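Local structure of response regulator receiver (4G97) at residues 56-61 / 112-117; 93-98 / 124-129; 139-144 / 165-170; 235-240 / 247-252. The protein is a response regulator of two-component signalling that, as in other PhyR proteins, probably uses receiver phosphorylation to free its sigma-like domain to bind an anti-sigma factor. All blocks are in the same frame, centred on the assembly; numbering follows the deposited sequence.

Contacts 1 and 2 belong to the all-helical sigma-like part, contacts 3 and 4 to the receiver domain. Contact 4 is the fully buried one, chiefly apolar across its segments; contact 2 is also apolar but lies at the surface. Contact 1 is partly buried and adds a salt bridge at its outer side, while contact 3 is held mainly by backbone hydrogen bonds. Contacts 3 and 4 reach the two outermost strands of the same five-stranded sheet. Contacts 1 and 2 use four different helices but meet at L116, which packs on A98 and L126. R96 of 93-98 joins contact 2 to contact 4 through probable hydrogen bonds to S251 and Q252.

Contact 1 (56-61 / 112-117); sequences LYRLFC and AAEILE
I115 lies in the gap between Y57 and C61, one turn apart on helix 56-61, and makes the tight half of this contact. Its CD1 meets Y57 CB at 3.8 Å, and its CG2 reaches C61 SG at 3.7 Å. CG2 is anti to the backbone N of I115, and it also touches Y57 CB. L116 adds a looser apolar touch, CD2 to C61 SG at 4.3 Å. The backbones come close as well, R58 CA lying 3.7 Å from I115 O.

The other side is polar and nearer solvent. R58 leaves the helix with CG anti to its backbone N (chi1 -172°) and runs out extended, its CD passing 3.6 Å from E114 O. At the tip, R58 NE gives E117 OE2 a hydrogen bond of 2.8 Å within a salt bridge. The oxygen receives it on its anti lone pair, close to the guanidinium plane, while the carboxylate is turned 75° from that plane. A weak second bond comes from R58 NH2 to the same oxygen, which also accepts from N62. E117, with positive phi, is the C-prime residue of the Schellman motif that ends helix 109-116. The E114 carboxylate stands farther from the guanidinium, and its OE1 is bonded to S50.

The two helices run roughly parallel, their local axes 8.5 Å apart and inclined at 39°. The ring of Y57 turns away from I115 and packs on L101 of helix 94-104 and on helix 11-22, its OH bonded to E105 and R53, while L116 faces F123 of helix 120-135.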
loop_
_atom_site.group_PDB
_atom_site.type_symbol
_atom_site.label_atom_id
_atom_site.label_comp_id
_atom_site.label_asym_id
_atom_site.label_seq_id
_atom_site.Cartn_x
_atom_site.Cartn_y
_atom_site.Cartn_z
ATOM N N LEU A 56 -18.155 1.221 5.515
ATOM C CA LEU A 56 -17.012 1.134 6.417
ATOM C C LEU A 56 -15.923 2.131 5.993
ATOM O O LEU A 56 -15.410 2.849 6.843
ATOM C CB LEU A 56 -16.456 -0.303 6.486
ATOM C CG LEU A 56 -15.250 -0.569 7.408
ATOM C CD1 LEU A 56 -15.571 -0.268 8.876
ATOM C CD2 LEU A 56 -14.771 -2.001 7.294
ATOM N N TYR A 57 -15.583 2.174 4.686
ATOM C CA TYR A 57 -14.551 3.068 4.142
ATOM C C TYR A 57 -14.966 4.529 4.240
ATOM O O TYR A 57 -14.113 5.386 4.511
ATOM C CB TYR A 57 -14.254 2.712 2.692
ATOM C CG TYR A 57 -13.240 1.606 2.522
ATOM C CD1 TYR A 57 -13.575 0.281 2.779
ATOM C CD2 TYR A 57 -11.942 1.882 2.093
ATOM C CE1 TYR A 57 -12.653 -0.748 2.588
ATOM C CE2 TYR A 57 -11.017 0.865 1.895
ATOM C CZ TYR A 57 -11.384 -0.450 2.112
ATOM O OH TYR A 57 -10.479 -1.454 1.892
ATOM N N ARG A 58 -16.285 4.808 4.035
ATOM C CA ARG A 58 -16.903 6.145 4.167
ATOM C C ARG A 58 -16.761 6.656 5.604
ATOM O O ARG A 58 -16.330 7.789 5.821
ATOM C CB ARG A 58 -18.392 6.102 3.742
ATOM C CG ARG A 58 -19.023 7.479 3.673
ATOM C CD ARG A 58 -20.360 7.425 2.997
ATOM N NE ARG A 58 -21.134 8.622 3.309
ATOM C CZ ARG A 58 -22.420 8.780 3.025
ATOM N NH1 ARG A 58 -23.098 7.810 2.415
ATOM N NH2 ARG A 58 -23.044 9.903 3.352
ATOM N N LEU A 59 -17.083 5.805 6.592
ATOM C CA LEU A 59 -16.915 6.135 8.005
ATOM C C LEU A 59 -15.447 6.435 8.275
ATOM O O LEU A 59 -15.141 7.464 8.884
ATOM C CB LEU A 59 -17.392 4.963 8.872
ATOM C CG LEU A 59 -17.216 5.070 10.386
ATOM C CD1 LEU A 59 -17.979 6.254 10.955
ATOM C CD2 LEU A 59 -17.702 3.798 11.051
ATOM N N PHE A 60 -14.526 5.552 7.799
ATOM C CA PHE A 60 -13.087 5.784 7.970
ATOM C C PHE A 60 -12.689 7.150 7.389
ATOM O O PHE A 60 -12.080 7.943 8.100
ATOM C CB PHE A 60 -12.252 4.650 7.334
ATOM C CG PHE A 60 -10.763 4.883 7.451
ATOM C CD1 PHE A 60 -10.080 5.626 6.490
ATOM C CD2 PHE A 60 -10.052 4.415 8.556
ATOM C CE1 PHE A 60 -8.719 5.882 6.623
ATOM C CE2 PHE A 60 -8.685 4.650 8.674
ATOM C CZ PHE A 60 -8.031 5.395 7.713
ATOM N N CYS A 61 -13.010 7.410 6.106
ATOM C CA CYS A 61 -12.683 8.682 5.444
ATOM C C CYS A 61 -13.323 9.913 6.105
ATOM O O CYS A 61 -12.674 10.951 6.166
ATOM C CB CYS A 61 -12.952 8.634 3.945
ATOM S SG CYS A 61 -11.925 7.442 3.040
ATOM N N ALA A 112 -16.067 4.813 -5.040
ATOM C CA ALA A 112 -15.025 5.669 -4.456
ATOM C C ALA A 112 -15.497 7.102 -4.230
ATOM O O ALA A 112 -15.114 7.716 -3.235
ATOM C CB ALA A 112 -13.785 5.644 -5.329
ATOM N N ALA A 113 -16.333 7.633 -5.144
ATOM C CA ALA A 113 -16.923 8.979 -5.021
ATOM C C ALA A 113 -17.891 8.976 -3.842
ATOM O O ALA A 113 -17.910 9.921 -3.060
ATOM C CB ALA A 113 -17.661 9.353 -6.298
ATOM N N GLU A 114 -18.659 7.883 -3.684
ATOM C CA GLU A 114 -19.581 7.745 -2.560
ATOM C C GLU A 114 -18.768 7.661 -1.252
ATOM O O GLU A 114 -19.129 8.322 -0.278
ATOM C CB GLU A 114 -20.494 6.524 -2.754
ATOM C CG GLU A 114 -21.539 6.401 -1.653
ATOM C CD GLU A 114 -22.345 5.121 -1.623
ATOM O OE1 GLU A 114 -22.207 4.299 -2.556
ATOM O OE2 GLU A 114 -23.119 4.939 -0.657
ATOM N N ILE A 115 -17.622 6.905 -1.257
ATOM C CA ILE A 115 -16.723 6.823 -0.092
ATOM C C ILE A 115 -16.200 8.212 0.273
ATOM O O ILE A 115 -16.190 8.568 1.458
ATOM C CB ILE A 115 -15.553 5.816 -0.333
ATOM C CG1 ILE A 115 -16.069 4.366 -0.273
ATOM C CG2 ILE A 115 -14.387 6.045 0.641
ATOM C CD1 ILE A 115 -15.230 3.401 -0.894
ATOM N N LEU A 116 -15.761 8.990 -0.740
ATOM C CA LEU A 116 -15.203 10.326 -0.505
ATOM C C LEU A 116 -16.242 11.446 -0.343
ATOM O O LEU A 116 -15.865 12.548 0.052
ATOM C CB LEU A 116 -14.138 10.706 -1.540
ATOM C CG LEU A 116 -12.810 9.951 -1.473
ATOM C CD1 LEU A 116 -11.968 10.260 -2.673
ATOM C CD2 LEU A 116 -12.045 10.230 -0.167
ATOM N N GLU A 117 -17.532 11.157 -0.610
ATOM C CA GLU A 117 -18.658 12.105 -0.459
ATOM C C GLU A 117 -18.513 13.294 -1.410
ATOM O O GLU A 117 -18.558 14.450 -0.986
ATOM C CB GLU A 117 -18.826 12.581 1.002
ATOM C CG GLU A 117 -19.066 11.472 2.009
ATOM C CD GLU A 117 -19.507 11.920 3.387
ATOM O OE1 GLU A 117 -19.200 13.069 3.780
ATOM O OE2 GLU A 117 -20.118 11.093 4.099
#

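Contact 2 (93-98 / 124-129); sequences PLPRQA and GRLLST
L126 projects between L94 and A98, one turn apart on helix 94-98, and its two methyls carry most of the contact. CD2 does the closer work, touching L94 CD2 at 3.7 Å and A98 CB at 4.0 Å; CD1 meets the same L94 methyl at 3.8 Å. Both leucines depart from a fully staggered first torsion, which swings each CG away from the exact anti position; in L126 chi1 is -149°. The two side chains cross obliquely, methyl against methyl.

Beside them P95 lies against the backbone of the second helix, its CB 3.3 Å from L126 O. Its ring also faces T129, with CG 4.2 Å from T129 CG2. The same rotation (chi1 -50°) that lets T129 OG1 donate to R125 O at 2.8 Å puts CG2 beside the proline. That carbonyl is gripped twice, by T129 OG1 and T129 N from opposite faces of its plane. L127 covers the far end, its CD1 against the A98 carbonyl group, at 3.9 Å from A98 C.

No hydrogen bond links the segments. The short axes pass 8.0 Å apart and are nearly perpendicular, at 98°. L116 of helix 109-116 fills the angle between them, packing on both A98 and L126. Three helices gathered in this way are consistent with the helix-turn-helix fold of the PhyR sigma-like domain, in which helices 109-116 and 120-135 would form the two-helix unit.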
loop_
_atom_site.group_PDB
_atom_site.type_symbol
_atom_site.label_atom_id
_atom_site.label_comp_id
_atom_site.label_asym_id
_atom_site.label_seq_id
_atom_site.Cartn_x
_atom_site.Cartn_y
_atom_site.Cartn_z
ATOM N N PRO A 93 -2.984 13.470 0.762
ATOM C CA PRO A 93 -4.098 14.279 0.217
ATOM C C PRO A 93 -5.237 13.520 -0.484
ATOM O O PRO A 93 -5.099 12.333 -0.808
ATOM C CB PRO A 93 -3.396 15.255 -0.739
ATOM C CG PRO A 93 -2.142 14.572 -1.125
ATOM C CD PRO A 93 -1.706 13.811 0.098
ATOM N N LEU A 94 -6.358 14.239 -0.738
ATOM C CA LEU A 94 -7.584 13.758 -1.386
ATOM C C LEU A 94 -7.391 13.106 -2.760
ATOM O O LEU A 94 -7.992 12.052 -2.963
ATOM C CB LEU A 94 -8.667 14.855 -1.421
ATOM C CG LEU A 94 -10.122 14.398 -1.267
ATOM C CD1 LEU A 94 -10.458 14.100 0.199
ATOM C CD2 LEU A 94 -11.074 15.468 -1.780
ATOM N N PRO A 95 -6.564 13.632 -3.711
ATOM C CA PRO A 95 -6.387 12.918 -4.994
ATOM C C PRO A 95 -5.660 11.582 -4.803
ATOM O O PRO A 95 -5.950 10.627 -5.512
ATOM C CB PRO A 95 -5.561 13.898 -5.844
ATOM C CG PRO A 95 -5.673 15.206 -5.162
ATOM C CD PRO A 95 -5.770 14.877 -3.704
ATOM N N ARG A 96 -4.744 11.505 -3.818
ATOM C CA ARG A 96 -4.037 10.256 -3.494
ATOM C C ARG A 96 -5.006 9.248 -2.874
ATOM O O ARG A 96 -4.940 8.074 -3.216
ATOM C CB ARG A 96 -2.794 10.502 -2.631
ATOM C CG ARG A 96 -1.687 11.126 -3.460
ATOM C CD ARG A 96 -0.379 11.292 -2.727
ATOM N NE ARG A 96 0.657 11.771 -3.649
ATOM C CZ ARG A 96 1.451 10.993 -4.373
ATOM N NH1 ARG A 96 1.369 9.668 -4.274
ATOM N NH2 ARG A 96 2.351 11.531 -5.189
ATOM N N GLN A 97 -5.982 9.724 -2.067
ATOM C CA GLN A 97 -7.044 8.881 -1.496
ATOM C C GLN A 97 -7.908 8.317 -2.624
ATOM O O GLN A 97 -8.235 7.133 -2.615
ATOM C CB GLN A 97 -7.941 9.696 -0.559
ATOM C CG GLN A 97 -7.247 10.175 0.700
ATOM C CD GLN A 97 -8.187 10.889 1.627
ATOM O OE1 GLN A 97 -9.316 10.455 1.861
ATOM N NE2 GLN A 97 -7.715 11.980 2.210
ATOM N N ALA A 98 -8.239 9.168 -3.619
ATOM C CA ALA A 98 -9.080 8.792 -4.742
ATOM C C ALA A 98 -8.422 7.702 -5.581
ATOM O O ALA A 98 -9.045 6.671 -5.849
ATOM C CB ALA A 98 -9.413 10.027 -5.582
ATOM N N GLY A 124 -13.709 12.590 -10.938
ATOM C CA GLY A 124 -12.987 12.486 -12.206
ATOM C C GLY A 124 -11.832 13.464 -12.332
ATOM O O GLY A 124 -10.805 13.137 -12.936
ATOM N N ARG A 125 -11.992 14.667 -11.748
ATOM C CA ARG A 125 -10.981 15.726 -11.741
ATOM C C ARG A 125 -9.939 15.408 -10.679
ATOM O O ARG A 125 -8.743 15.611 -10.903
ATOM C CB ARG A 125 -11.629 17.076 -11.454
ATOM N N LEU A 126 -10.404 14.888 -9.526
ATOM C CA LEU A 126 -9.592 14.466 -8.383
ATOM C C LEU A 126 -8.680 13.305 -8.834
ATOM O O LEU A 126 -7.504 13.281 -8.489
ATOM C CB LEU A 126 -10.549 14.014 -7.266
ATOM C CG LEU A 126 -10.134 14.208 -5.820
ATOM C CD1 LEU A 126 -10.039 15.691 -5.446
ATOM C CD2 LEU A 126 -11.134 13.530 -4.906
ATOM N N LEU A 127 -9.219 12.407 -9.674
ATOM C CA LEU A 127 -8.515 11.267 -10.245
ATOM C C LEU A 127 -7.479 11.683 -11.294
ATOM O O LEU A 127 -6.430 11.044 -11.368
ATOM C CB LEU A 127 -9.512 10.242 -10.810
ATOM C CG LEU A 127 -9.073 8.779 -10.832
ATOM C CD1 LEU A 127 -8.771 8.257 -9.435
ATOM C CD2 LEU A 127 -10.121 7.912 -11.491
ATOM N N SER A 128 -7.752 12.754 -12.086
ATOM C CA SER A 128 -6.820 13.281 -13.100
ATOM C C SER A 128 -5.602 13.957 -12.437
ATOM O O SER A 128 -4.467 13.742 -12.878
ATOM C CB SER A 128 -7.527 14.254 -14.047
ATOM O OG SER A 128 -7.468 13.802 -15.393
ATOM N N THR A 129 -5.848 14.757 -11.364
ATOM C CA THR A 129 -4.831 15.446 -10.551
ATOM C C THR A 129 -3.910 14.382 -9.924
ATOM O O THR A 129 -2.694 14.593 -9.832
ATOM C CB THR A 129 -5.504 16.299 -9.454
ATOM O OG1 THR A 129 -6.524 17.108 -10.033
ATOM C CG2 THR A 129 -4.517 17.188 -8.703
#

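Contact 3 (139-144 / 165-170); sequences ATRLMI and EVVGIA
R141 lies alongside E165 on one face of the paired parallel strands and passes across V167. Its CB touches V167 CG1 at 3.7 Å. CG, next in line, packs against E165 OE1 at 3.4 Å, and CD stays near the same oxygen. A bend at chi3 (76°) sets NE 3.8 Å from E165 OE1, a long salt bridge. NE also donates to a water at 2.7 Å, which in turn donates to E165 OE2, so a solvent molecule completes the link. CZ and NH2 sit over V167 CG1, which lies off-centre beneath one guanidinium face, 3.4 Å from NH2. NH2 finds its main charged partner in E183.

Between the strands run five backbone hydrogen bonds, from E165 N to T140 O through to A170 N to I144 O. An extra residue at V167-G168 makes a bulge between the pairs L142-V166 and I144-I169. On the opposite face I144 CD1 packs on V166 CG2 at 3.8 Å.

The pair closes a beta-alpha-beta crossover: helix 149-161 covers the face of I144, V166 and I169, helix 173-183 packs on M143, with its E183 reaching V167, and strand 187-191 adjoins 141-145, leaving 165-170 at the sheet's edge.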
loop_
_atom_site.group_PDB
_atom_site.type_symbol
_atom_site.label_atom_id
_atom_site.label_comp_id
_atom_site.label_asym_id
_atom_site.label_seq_id
_atom_site.Cartn_x
_atom_site.Cartn_y
_atom_site.Cartn_z
ATOM N N ALA A 139 12.884 8.970 -10.382
ATOM C CA ALA A 139 13.522 7.738 -10.851
ATOM C C ALA A 139 14.304 7.100 -9.710
ATOM O O ALA A 139 15.181 7.740 -9.118
ATOM C CB ALA A 139 14.425 8.016 -12.056
ATOM N N THR A 140 13.975 5.848 -9.403
ATOM C CA THR A 140 14.559 5.094 -8.307
ATOM C C THR A 140 15.147 3.784 -8.782
ATOM O O THR A 140 14.612 3.138 -9.692
ATOM C CB THR A 140 13.470 4.913 -7.177
ATOM O OG1 THR A 140 13.007 6.195 -6.778
ATOM C CG2 THR A 140 13.977 4.212 -5.947
ATOM N N ARG A 141 16.253 3.386 -8.139
ATOM C CA ARG A 141 16.929 2.115 -8.390
ATOM C C ARG A 141 16.294 1.096 -7.440
ATOM O O ARG A 141 16.291 1.290 -6.227
ATOM C CB ARG A 141 18.447 2.228 -8.134
ATOM C CG ARG A 141 19.157 3.089 -9.163
ATOM C CD ARG A 141 20.605 3.347 -8.796
ATOM N NE ARG A 141 21.441 2.175 -9.043
ATOM C CZ ARG A 141 21.899 1.368 -8.097
ATOM N NH1 ARG A 141 21.607 1.592 -6.823
ATOM N NH2 ARG A 141 22.640 0.322 -8.418
ATOM N N LEU A 142 15.708 0.037 -7.987
ATOM C CA LEU A 142 15.072 -0.916 -7.101
ATOM C C LEU A 142 15.447 -2.356 -7.312
ATOM O O LEU A 142 15.807 -2.776 -8.410
ATOM C CB LEU A 142 13.548 -0.698 -7.030
ATOM C CG LEU A 142 12.769 -0.744 -8.318
ATOM C CD1 LEU A 142 12.449 -2.183 -8.706
ATOM C CD2 LEU A 142 11.484 0.078 -8.187
ATOM N N MET A 143 15.366 -3.113 -6.240
ATOM C CA MET A 143 15.618 -4.533 -6.286
ATOM C C MET A 143 14.268 -5.277 -6.186
ATOM O O MET A 143 13.413 -4.914 -5.362
ATOM C CB MET A 143 16.542 -4.918 -5.146
ATOM C CG MET A 143 16.800 -6.398 -5.050
ATOM S SD MET A 143 17.889 -6.906 -3.697
ATOM C CE MET A 143 17.431 -5.797 -2.453
ATOM N N ILE A 144 14.111 -6.329 -7.023
ATOM C CA ILE A 144 12.946 -7.215 -7.035
ATOM C C ILE A 144 13.352 -8.541 -6.417
ATOM O O ILE A 144 14.320 -9.136 -6.868
ATOM C CB ILE A 144 12.350 -7.414 -8.462
ATOM C CG1 ILE A 144 11.870 -6.057 -9.046
ATOM C CG2 ILE A 144 11.149 -8.473 -8.417
ATOM C CD1 ILE A 144 11.481 -6.058 -10.513
ATOM N N GLU A 165 14.688 2.051 -12.304
ATOM C CA GLU A 165 15.708 1.128 -12.761
ATOM C C GLU A 165 15.718 -0.129 -11.896
ATOM O O GLU A 165 15.838 -0.038 -10.680
ATOM C CB GLU A 165 17.091 1.813 -12.740
ATOM C CG GLU A 165 18.214 0.927 -13.262
ATOM C CD GLU A 165 19.618 1.387 -12.916
ATOM O OE1 GLU A 165 19.780 2.550 -12.485
ATOM O OE2 GLU A 165 20.558 0.574 -13.062
ATOM N N VAL A 166 15.623 -1.301 -12.533
ATOM C CA VAL A 166 15.708 -2.563 -11.820
ATOM C C VAL A 166 17.182 -2.960 -11.780
ATOM O O VAL A 166 17.765 -3.277 -12.825
ATOM C CB VAL A 166 14.811 -3.673 -12.418
ATOM C CG1 VAL A 166 15.025 -4.995 -11.679
ATOM C CG2 VAL A 166 13.350 -3.263 -12.370
ATOM N N VAL A 167 17.768 -2.969 -10.573
ATOM C CA VAL A 167 19.181 -3.297 -10.385
ATOM C C VAL A 167 19.449 -4.786 -10.518
ATOM O O VAL A 167 20.588 -5.187 -10.718
ATOM C CB VAL A 167 19.809 -2.678 -9.101
ATOM C CG1 VAL A 167 19.615 -1.169 -9.080
ATOM C CG2 VAL A 167 19.257 -3.321 -7.825
ATOM N N GLY A 168 18.393 -5.576 -10.376
ATOM C CA GLY A 168 18.427 -7.026 -10.458
ATOM C C GLY A 168 17.214 -7.672 -9.816
ATOM O O GLY A 168 16.397 -7.004 -9.168
ATOM N N ILE A 169 17.106 -8.992 -10.015
ATOM C CA ILE A 169 16.037 -9.848 -9.524
ATOM C C ILE A 169 16.672 -10.935 -8.692
ATOM O O ILE A 169 17.460 -11.726 -9.212
ATOM C CB ILE A 169 15.161 -10.412 -10.690
ATOM C CG1 ILE A 169 14.429 -9.262 -11.444
ATOM C CG2 ILE A 169 14.152 -11.435 -10.160
ATOM C CD1 ILE A 169 13.806 -9.622 -12.750
ATOM N N ALA A 170 16.351 -10.964 -7.396
ATOM C CA ALA A 170 16.843 -11.998 -6.483
ATOM C C ALA A 170 15.738 -13.065 -6.318
ATOM O O ALA A 170 14.572 -12.714 -6.162
ATOM C CB ALA A 170 17.183 -11.385 -5.149
HETATM O O HOH W 1 22.677 0.954 -11.120
#

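Contact 4 (235-240 / 247-252); sequences FLVTKP and KALISQ
L249 is the first residue of helix 247-252 to meet strand 236-238, and it takes the largest share of the contact. Its chi2 of 167° sets CD1 against the strand, 3.5 Å from V237 CG2 and 3.4 Å from L236 O. CD2 turns to the ring of F235, 4.1 Å from its CD1. The leucine side chain runs antiparallel to those of F235 and V237, flank beside flank, while L249 O lies over one face of the phenyl ring.

Farther on, S251 OG binds R96, tying this helix to the sigma-like part. Next to it, Q252 sets its CB 3.9 Å from F235 CE1. Its chain bends at chi2 (-60°), and the amide, its plane 79° from the ring, is carried away from the strand. There it is held at both ends: R96 donates to OE1 too, and NE2 donates to A20 O.

No hydrogen bond spans the segments, and every residue in contact is buried. A last strand packed under the helix that follows it is the closing beta-alpha step of the CheY-like receiver fold. Just past the strand, K239, before a cis peptide to P240, forms a salt bridge with D191, the predicted phosphorylation site.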
loop_
_atom_site.group_PDB
_atom_site.type_symbol
_atom_site.label_atom_id
_atom_site.label_comp_id
_atom_site.label_asym_id
_atom_site.label_seq_id
_atom_site.Cartn_x
_atom_site.Cartn_y
_atom_site.Cartn_z
ATOM N N PHE A 235 3.148 -1.511 2.981
ATOM C CA PHE A 235 2.707 -1.513 1.581
ATOM C C PHE A 235 2.609 -2.930 1.089
ATOM O O PHE A 235 3.557 -3.691 1.214
ATOM C CB PHE A 235 3.653 -0.663 0.716
ATOM C CG PHE A 235 3.811 0.762 1.179
ATOM C CD1 PHE A 235 2.754 1.669 1.073
ATOM C CD2 PHE A 235 5.038 1.225 1.644
ATOM C CE1 PHE A 235 2.896 2.985 1.507
ATOM C CE2 PHE A 235 5.188 2.556 2.063
ATOM C CZ PHE A 235 4.120 3.430 1.985
ATOM N N LEU A 236 1.422 -3.306 0.624
ATOM C CA LEU A 236 1.134 -4.689 0.256
ATOM C C LEU A 236 0.438 -4.781 -1.096
ATOM O O LEU A 236 -0.656 -4.255 -1.267
ATOM C CB LEU A 236 0.228 -5.283 1.361
ATOM C CG LEU A 236 0.233 -6.785 1.603
ATOM C CD1 LEU A 236 1.653 -7.318 1.922
ATOM C CD2 LEU A 236 -0.679 -7.112 2.761
ATOM N N VAL A 237 1.106 -5.419 -2.052
ATOM C CA VAL A 237 0.602 -5.648 -3.401
ATOM C C VAL A 237 0.038 -7.079 -3.402
ATOM O O VAL A 237 0.663 -7.989 -2.861
ATOM C CB VAL A 237 1.724 -5.463 -4.477
ATOM C CG1 VAL A 237 1.324 -6.063 -5.826
ATOM C CG2 VAL A 237 2.093 -3.998 -4.659
ATOM N N THR A 238 -1.132 -7.273 -4.010
ATOM C CA THR A 238 -1.704 -8.616 -4.141
ATOM C C THR A 238 -1.174 -9.237 -5.451
ATOM O O THR A 238 -1.088 -8.543 -6.463
ATOM C CB THR A 238 -3.232 -8.551 -4.111
ATOM O OG1 THR A 238 -3.647 -8.102 -2.818
ATOM C CG2 THR A 238 -3.898 -9.907 -4.412
ATOM N N LYS A 239 -0.767 -10.505 -5.419
ATOM C CA LYS A 239 -0.393 -11.175 -6.656
ATOM C C LYS A 239 -1.500 -12.188 -7.017
ATOM O O LYS A 239 -1.959 -12.894 -6.124
ATOM C CB LYS A 239 1.037 -11.731 -6.690
ATOM C CG LYS A 239 1.327 -12.882 -5.773
ATOM C CD LYS A 239 2.644 -13.526 -6.124
ATOM C CE LYS A 239 2.896 -14.649 -5.158
ATOM N NZ LYS A 239 4.111 -15.408 -5.520
ATOM N N PRO A 240 -2.030 -12.203 -8.266
ATOM C CA PRO A 240 -1.666 -11.348 -9.413
ATOM C C PRO A 240 -2.199 -9.943 -9.150
ATOM O O PRO A 240 -3.129 -9.787 -8.355
ATOM C CB PRO A 240 -2.366 -12.043 -10.593
ATOM C CG PRO A 240 -3.595 -12.634 -9.983
ATOM C CD PRO A 240 -3.142 -13.118 -8.615
ATOM N N LYS A 247 1.916 0.626 -9.367
ATOM C CA LYS A 247 2.180 2.030 -9.669
ATOM C C LYS A 247 1.806 2.933 -8.468
ATOM O O LYS A 247 2.613 3.774 -8.045
ATOM C CB LYS A 247 1.375 2.406 -10.920
ATOM C CG LYS A 247 1.441 3.873 -11.316
ATOM C CD LYS A 247 0.894 4.093 -12.721
ATOM C CE LYS A 247 -0.560 4.485 -12.761
ATOM N NZ LYS A 247 -1.064 4.581 -14.160
ATOM N N ALA A 248 0.587 2.730 -7.921
ATOM C CA ALA A 248 0.052 3.489 -6.797
ATOM C C ALA A 248 0.864 3.307 -5.548
ATOM O O ALA A 248 1.128 4.288 -4.862
ATOM C CB ALA A 248 -1.391 3.087 -6.528
ATOM N N LEU A 249 1.233 2.061 -5.224
ATOM C CA LEU A 249 1.982 1.792 -4.009
ATOM C C LEU A 249 3.431 2.263 -4.079
ATOM O O LEU A 249 3.936 2.749 -3.078
ATOM C CB LEU A 249 1.836 0.359 -3.540
ATOM C CG LEU A 249 0.404 -0.011 -3.110
ATOM C CD1 LEU A 249 0.269 -1.504 -2.958
ATOM C CD2 LEU A 249 -0.009 0.724 -1.829
ATOM N N ILE A 250 4.063 2.203 -5.271
ATOM C CA ILE A 250 5.409 2.760 -5.445
ATOM C C ILE A 250 5.344 4.271 -5.239
ATOM O O ILE A 250 6.175 4.823 -4.514
ATOM C CB ILE A 250 6.088 2.388 -6.796
ATOM C CG1 ILE A 250 6.370 0.887 -6.841
ATOM C CG2 ILE A 250 7.413 3.184 -6.967
ATOM C CD1 ILE A 250 6.721 0.379 -8.231
ATOM N N SER A 251 4.338 4.926 -5.844
ATOM C CA SER A 251 4.119 6.360 -5.715
ATOM C C SER A 251 3.982 6.767 -4.234
ATOM O O SER A 251 4.643 7.716 -3.804
ATOM C CB SER A 251 2.880 6.786 -6.494
ATOM O OG SER A 251 2.655 8.174 -6.311
ATOM N N GLN A 252 3.126 6.068 -3.462
ATOM C CA GLN A 252 2.971 6.358 -2.031
ATOM C C GLN A 252 4.282 6.175 -1.283
ATOM O O GLN A 252 4.643 7.026 -0.474
ATOM C CB GLN A 252 1.898 5.471 -1.387
ATOM C CG GLN A 252 0.483 5.794 -1.809
ATOM C CD GLN A 252 0.065 7.192 -1.469
ATOM O OE1 GLN A 252 -0.041 8.025 -2.342
ATOM N NE2 GLN A 252 -0.227 7.471 -0.210
#